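Local coordinates for protein alpha,alpha-trehalose-phosphate synthase (UDP-forming) (Burkholderia multivorans, PDB 5UOF) that belongs to glycosyltransferase family 20 and is built on the two-domain GT-B fold, with a Rossmann-like domain on each side of a cleft, at residues Leu129-Pro132 and Asp133-Ile136; Ala113-Leu116 and Arg117-Met121; Asp449-Val452 and Trp453-Phe457. One frame throughout, in Å; residues are numbered along the deposited sequence.

Contact 1 (Leu129-Pro132 and Asp133-Ile136); sequences LLRP and DDLI. With EDO (1,2-ethanediol), chain M.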
# COMPACT_ATOMS: atom_id res chain seq x y z
N LEU A 129 12.48 5.97 37.79
CA LEU A 129 11.82 4.92 38.55
C LEU A 129 12.42 3.54 38.31
O LEU A 129 12.01 2.58 38.98
CB LEU A 129 10.33 4.87 38.21
CG LEU A 129 9.55 6.17 38.23
CD1 LEU A 129 8.15 5.96 37.68
CD2 LEU A 129 9.50 6.73 39.64
N LEU A 130 13.38 3.42 37.40
CA LEU A 130 13.91 2.12 37.00
C LEU A 130 14.95 1.59 37.98
O LEU A 130 15.75 2.35 38.53
CB LEU A 130 14.54 2.20 35.61
CG LEU A 130 13.54 2.44 34.49
CD1 LEU A 130 14.24 2.60 33.15
CD2 LEU A 130 12.53 1.28 34.44
N ARG A 131 14.92 0.31 38.17
CA ARG A 131 15.99 -0.46 38.76
C ARG A 131 16.75 -1.19 37.66
O ARG A 131 16.17 -1.48 36.60
CB ARG A 131 15.45 -1.45 39.79
CG ARG A 131 14.60 -0.79 40.84
CD ARG A 131 13.98 -1.79 41.83
NE ARG A 131 13.12 -1.08 42.77
CZ ARG A 131 12.23 -1.66 43.57
NH1 ARG A 131 12.07 -2.98 43.55
NH2 ARG A 131 11.50 -0.91 44.38
N PRO A 132 18.03 -1.51 37.89
CA PRO A 132 18.86 -2.00 36.78
C PRO A 132 18.37 -3.29 36.14
O PRO A 132 18.67 -3.51 34.96
CB PRO A 132 20.23 -2.21 37.45
CG PRO A 132 20.19 -1.41 38.69
CD PRO A 132 18.78 -1.42 39.15
N ASP A 133 17.64 -4.14 36.86
CA ASP A 133 17.20 -5.43 36.33
C ASP A 133 15.76 -5.41 35.84
O ASP A 133 15.24 -6.45 35.43
CB ASP A 133 17.35 -6.53 37.39
CG ASP A 133 16.46 -6.29 38.60
OD1 ASP A 133 16.39 -5.14 39.07
OD2 ASP A 133 15.81 -7.26 39.06
N ASP A 134 15.09 -4.26 35.89
CA ASP A 134 13.71 -4.18 35.44
C ASP A 134 13.59 -4.63 33.99
O ASP A 134 14.45 -4.33 33.15
CB ASP A 134 13.18 -2.75 35.56
CG ASP A 134 12.92 -2.33 36.99
OD1 ASP A 134 12.81 -3.21 37.88
OD2 ASP A 134 12.79 -1.10 37.22
N LEU A 135 12.53 -5.37 33.70
CA LEU A 135 12.15 -5.72 32.33
C LEU A 135 11.08 -4.74 31.86
O LEU A 135 10.03 -4.61 32.50
CB LEU A 135 11.64 -7.15 32.27
CG LEU A 135 12.53 -8.19 32.95
CD1 LEU A 135 11.83 -9.55 33.02
CD2 LEU A 135 13.87 -8.32 32.23
N ILE A 136 11.34 -4.06 30.74
CA ILE A 136 10.47 -2.99 30.26
C ILE A 136 9.75 -3.47 29.01
O ILE A 136 10.39 -3.95 28.07
CB ILE A 136 11.27 -1.71 29.98
CG1 ILE A 136 12.11 -1.35 31.21
CG2 ILE A 136 10.33 -0.56 29.62
CD1 ILE A 136 12.97 -0.12 31.01
C1 EDO M . 13.65 2.73 42.00
O1 EDO M . 13.55 1.91 43.18
C2 EDO M . 13.65 4.21 42.38
O2 EDO M . 12.36 4.58 42.90

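Contact 2 (Ala113-Leu116 and Arg117-Met121); sequences AGYL and RVNAM. With EDO (1,2-ethanediol), chain I.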
# COMPACT_ATOMS: atom_id res chain seq x y z
N ALA A 113 8.38 16.06 14.92
CA ALA A 113 9.23 16.52 16.02
C ALA A 113 8.49 16.43 17.35
O ALA A 113 9.08 16.08 18.37
CB ALA A 113 9.70 17.96 15.77
N GLY A 114 7.19 16.74 17.34
CA GLY A 114 6.41 16.67 18.57
C GLY A 114 6.26 15.25 19.09
O GLY A 114 6.26 15.02 20.30
N TYR A 115 6.09 14.30 18.18
CA TYR A 115 6.05 12.88 18.52
C TYR A 115 7.33 12.43 19.21
O TYR A 115 7.29 11.80 20.28
CB TYR A 115 5.82 12.11 17.22
CG TYR A 115 5.88 10.62 17.22
CD1 TYR A 115 4.92 9.87 17.88
CD2 TYR A 115 6.83 9.95 16.46
CE1 TYR A 115 4.95 8.48 17.82
CE2 TYR A 115 6.85 8.57 16.39
CZ TYR A 115 5.91 7.84 17.08
OH TYR A 115 5.91 6.46 17.00
N LEU A 116 8.48 12.77 18.62
CA LEU A 116 9.74 12.49 19.29
C LEU A 116 9.82 13.18 20.64
O LEU A 116 10.26 12.58 21.63
CB LEU A 116 10.91 12.91 18.40
CG LEU A 116 10.96 12.27 17.00
CD1 LEU A 116 12.29 12.59 16.32
CD2 LEU A 116 10.69 10.77 17.05
N ARG A 117 9.38 14.44 20.71
CA ARG A 117 9.52 15.21 21.94
C ARG A 117 8.74 14.59 23.09
O ARG A 117 9.26 14.44 24.20
CB ARG A 117 9.08 16.66 21.72
CG ARG A 117 9.26 17.52 22.99
CD ARG A 117 8.50 18.84 22.92
NE ARG A 117 7.05 18.65 22.95
CZ ARG A 117 6.35 18.40 24.06
NH1 ARG A 117 6.96 18.31 25.24
NH2 ARG A 117 5.03 18.24 23.98
N VAL A 118 7.48 14.20 22.84
CA VAL A 118 6.68 13.67 23.93
C VAL A 118 7.18 12.29 24.35
O VAL A 118 7.12 11.94 25.53
CB VAL A 118 5.18 13.65 23.58
CG1 VAL A 118 4.69 15.06 23.39
CG2 VAL A 118 4.90 12.77 22.36
N ASN A 119 7.69 11.50 23.40
CA ASN A 119 8.30 10.23 23.79
C ASN A 119 9.51 10.47 24.68
O ASN A 119 9.66 9.84 25.73
CB ASN A 119 8.68 9.42 22.56
CG ASN A 119 7.57 8.49 22.12
OD1 ASN A 119 7.51 7.33 22.53
ND2 ASN A 119 6.67 8.99 21.28
N ALA A 120 10.39 11.40 24.28
CA ALA A 120 11.55 11.73 25.10
C ALA A 120 11.13 12.23 26.48
O ALA A 120 11.74 11.87 27.49
CB ALA A 120 12.42 12.76 24.38
N MET A 121 10.07 13.04 26.53
CA MET A 121 9.56 13.55 27.81
C MET A 121 9.11 12.41 28.72
O MET A 121 9.49 12.34 29.89
CB MET A 121 8.41 14.53 27.55
CG MET A 121 7.84 15.21 28.79
SD MET A 121 6.53 14.25 29.61
CE MET A 121 5.26 14.29 28.34
C1 EDO I . 12.52 9.77 21.00
O1 EDO I . 12.61 11.19 21.14
C2 EDO I . 13.75 9.25 20.29
O2 EDO I . 14.89 9.30 21.16

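Contact 3 (Asp449-Val452 and Trp453-Phe457); sequences DLSV and WRDTF. With EDO (1,2-ethanediol), chain G; EDO (1,2-ethanediol), chain Q.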
# COMPACT_ATOMS: atom_id res chain seq x y z
N ASP A 449 -4.25 -19.01 23.61
CA ASP A 449 -5.06 -18.10 24.41
C ASP A 449 -4.19 -16.94 24.90
O ASP A 449 -2.98 -16.90 24.68
CB ASP A 449 -5.79 -18.85 25.54
CG ASP A 449 -4.89 -19.26 26.72
OD1 ASP A 449 -3.78 -18.75 26.90
OD2 ASP A 449 -5.34 -20.12 27.51
N LEU A 450 -4.83 -15.96 25.54
CA LEU A 450 -4.15 -14.71 25.86
C LEU A 450 -2.90 -14.93 26.72
O LEU A 450 -1.96 -14.12 26.66
CB LEU A 450 -5.13 -13.77 26.57
CG LEU A 450 -4.64 -12.37 26.98
CD1 LEU A 450 -4.01 -11.65 25.78
CD2 LEU A 450 -5.83 -11.56 27.50
N SER A 451 -2.86 -16.02 27.51
CA SER A 451 -1.68 -16.26 28.32
C SER A 451 -0.46 -16.59 27.48
O SER A 451 0.67 -16.39 27.94
CB SER A 451 -1.94 -17.38 29.33
OG SER A 451 -1.87 -18.65 28.71
N VAL A 452 -0.65 -17.09 26.25
CA VAL A 452 0.49 -17.40 25.40
C VAL A 452 1.23 -16.12 25.01
O VAL A 452 2.46 -16.05 25.10
CB VAL A 452 0.05 -18.21 24.17
CG1 VAL A 452 1.24 -18.50 23.25
CG2 VAL A 452 -0.62 -19.52 24.63
N TRP A 453 0.48 -15.09 24.60
CA TRP A 453 1.09 -13.79 24.31
C TRP A 453 1.89 -13.29 25.50
O TRP A 453 3.08 -12.95 25.38
CB TRP A 453 -0.02 -12.80 23.94
CG TRP A 453 0.39 -11.37 23.71
CD1 TRP A 453 1.01 -10.86 22.61
CD2 TRP A 453 0.13 -10.26 24.58
NE1 TRP A 453 1.19 -9.50 22.75
CE2 TRP A 453 0.63 -9.11 23.94
CE3 TRP A 453 -0.48 -10.12 25.83
CZ2 TRP A 453 0.55 -7.84 24.51
CZ3 TRP A 453 -0.56 -8.87 26.39
CH2 TRP A 453 -0.04 -7.74 25.73
N ARG A 454 1.25 -13.23 26.66
CA ARG A 454 1.90 -12.71 27.85
C ARG A 454 3.13 -13.54 28.21
O ARG A 454 4.23 -12.99 28.41
CB ARG A 454 0.89 -12.69 28.99
CG ARG A 454 1.53 -12.51 30.34
CD ARG A 454 0.49 -12.36 31.43
NE ARG A 454 -0.23 -13.60 31.71
CZ ARG A 454 -1.50 -13.81 31.41
NH1 ARG A 454 -2.22 -12.88 30.79
NH2 ARG A 454 -2.06 -14.97 31.72
N ASP A 455 2.96 -14.85 28.30
CA ASP A 455 4.02 -15.71 28.83
C ASP A 455 5.21 -15.79 27.89
O ASP A 455 6.36 -15.77 28.34
CB ASP A 455 3.47 -17.11 29.11
CG ASP A 455 2.56 -17.15 30.32
OD1 ASP A 455 2.65 -16.24 31.17
OD2 ASP A 455 1.77 -18.11 30.41
N THR A 456 4.97 -15.89 26.57
CA THR A 456 6.08 -16.03 25.64
C THR A 456 6.84 -14.72 25.50
O THR A 456 8.07 -14.71 25.39
CB THR A 456 5.59 -16.53 24.28
OG1 THR A 456 4.61 -15.62 23.77
CG2 THR A 456 4.94 -17.91 24.43
N PHE A 457 6.13 -13.58 25.51
CA PHE A 457 6.85 -12.31 25.39
C PHE A 457 7.69 -12.06 26.64
O PHE A 457 8.87 -11.71 26.54
CB PHE A 457 5.88 -11.15 25.15
CG PHE A 457 6.56 -9.91 24.63
CD1 PHE A 457 7.26 -9.07 25.48
CD2 PHE A 457 6.53 -9.60 23.28
CE1 PHE A 457 7.91 -7.94 25.00
CE2 PHE A 457 7.17 -8.48 22.79
CZ PHE A 457 7.87 -7.64 23.65
C1 EDO G . -2.04 -22.08 26.90
O1 EDO G . -3.20 -21.85 27.71
C2 EDO G . -2.47 -22.45 25.48
O2 EDO G . -3.32 -21.44 24.92
C1 EDO Q . 5.02 -14.75 33.52
O1 EDO Q . 5.00 -15.68 32.43
C2 EDO Q . 3.83 -13.81 33.42
O2 EDO Q . 2.67 -14.35 34.09
O HOH W 1 -2.21 -14.98 22.87
O HOH W 2 0.85 -19.75 28.52

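Contact 1 (Leu129-Pro132 and Asp133-Ile136)
The carboxylate of D134 is met on a face rather than in its plane: the backbone N-H of R131 comes to OD2 from 60° out of the carboxylate plane. The resulting hydrogen bond is short, 2.7 Å from R131 N to D134 OD2, and nearly straight (172° at the hydrogen). CB of R131 lies 3.7 Å from D134 OD1, and CA of L130 borders OD2. A second flat group, the guanidinium of R131, meets a 1,2-ethanediol at its edge, where NE donates to O1 over 3.0 Å.

Residues 131-134 form a type I beta turn, which carries the chain from the loop after helix 109-127 into strand 135-139. The turn is closed in the usual way by D134 N, bonded to R131 O at 3.1 Å. Main chain and side chain of D134 thus both hold R131, one through its carbonyl and the other through its amide. D134 has CG anti to the carbonyl carbon (chi1 -73°), which swings the carboxylate back toward the first residue of the turn.

Flanking the turn, L130 and I136 cross at about a right angle, with CD1 and CD2 of L130 each 3.7 Å from CD1 of I136. R11 forms a salt bridge with D134 OD2 and also donates to L129 O, while D133 OD2 is bonded to S10 OG. With an amide and a guanidinium both serving OD2 of this buried aspartate, its ionised form is probably favoured, and the turn is joined by charge to the segment leading into strand 12-16.

Contact 2 (Ala113-Leu116 and Arg117-Met121)
From N119 the side chain reaches back one helical turn to Y115. Its CB lies 3.6 Å from Y115 O and almost as near L116 O; CG stays beside the same Y115 carbonyl, and at the tip ND2 donates to Y115 O over 3.0 Å. That bond is nearly straight, 169° at the hydrogen, and the acceptor lies close to the amide plane of N119. ND2 also stands over one face of the Y115 ring, 3.9 Å from CE1, with ring and amide planes 74° apart.

Y115 O accepts twice, since the backbone N of N119 bonds to it at 3.2 Å from the face of the carbonyl plane opposite to ND2. The tyrosine ring is brought under the amide, with CG anti to the backbone N (chi1 174°).

This is an i to i+4 arrangement within helix 109-127. The next carbonyl, L116 O, bonded to A120 N, takes a second hydrogen bond from O1 of a 1,2-ethanediol, 2.8 Å away. N119 ND2 donates to H142 O as well, and Y115 OH is bonded to Y141 O. The two amide protons of N119 can therefore serve carbonyls of the helix and of the 141-142 segment at once, a pairing that fixes the rotation of the amide and ties this face of the helix to the chain following strand 135-139.

Contact 3 (Asp449-Val452 and Trp453-Phe457)
D449 OD1 is gripped by S451 N at 2.9 Å and, in one of the two modelled conformers of S451, by its OG at 2.6 Å. This makes D449 the N-cap of helix 450-472. The S451 hydroxyl meets the syn lone pair of D449 OD1, whereas S451 N comes from above the carboxylate plane. A negative charge at the start of a helix would probably be favoured by the helix dipole. A 1,2-ethanediol bridges D449 N and OD2.

One turn on, V452 O accepts from T456 N at 2.9 Å; in one of two modelled conformers the T456 hydroxyl bonds to the same carbonyl.

On the side facing helix 32-43, L450 and W453 lie side by side and point the same way, with CD1 of L450 3.8 Å from CE3 of W453. The W453 ring also meets F162 edge-to-face. R454 bends at chi3 (71°) and folds back over S451, whose CA lies 3.6 Å above one face of the guanidinium. NH2 of R454 is hydrogen-bonded to Y238 OH, and NH1 to G35 O. The neighbouring D455 accepts from a 1,2-ethanediol at OD1 and from a water at OD2, 2.7 Å from the water oxygen to D455 OD2.

Along the chain the order is contact 2, contact 1, contact 3. Contact 2 lies in helix 109-127, and contact 1 is the turn by which the chain then enters strand 135-139 of the mixed sheet; their centres are 22 Å apart. Contact 3 opens helix 450-472, more than 300 residues later, yet its centre is only about 21 Å from that of contact 1, with nearest atoms about 6 Å apart. Contacts 2 and 3 are the most distant pair, 30 Å between centres. W137, on the strand that contact 1 begins, meets W453 and F457 of contact 3, so the late helix returns to pack on the sheet of the N-terminal domain.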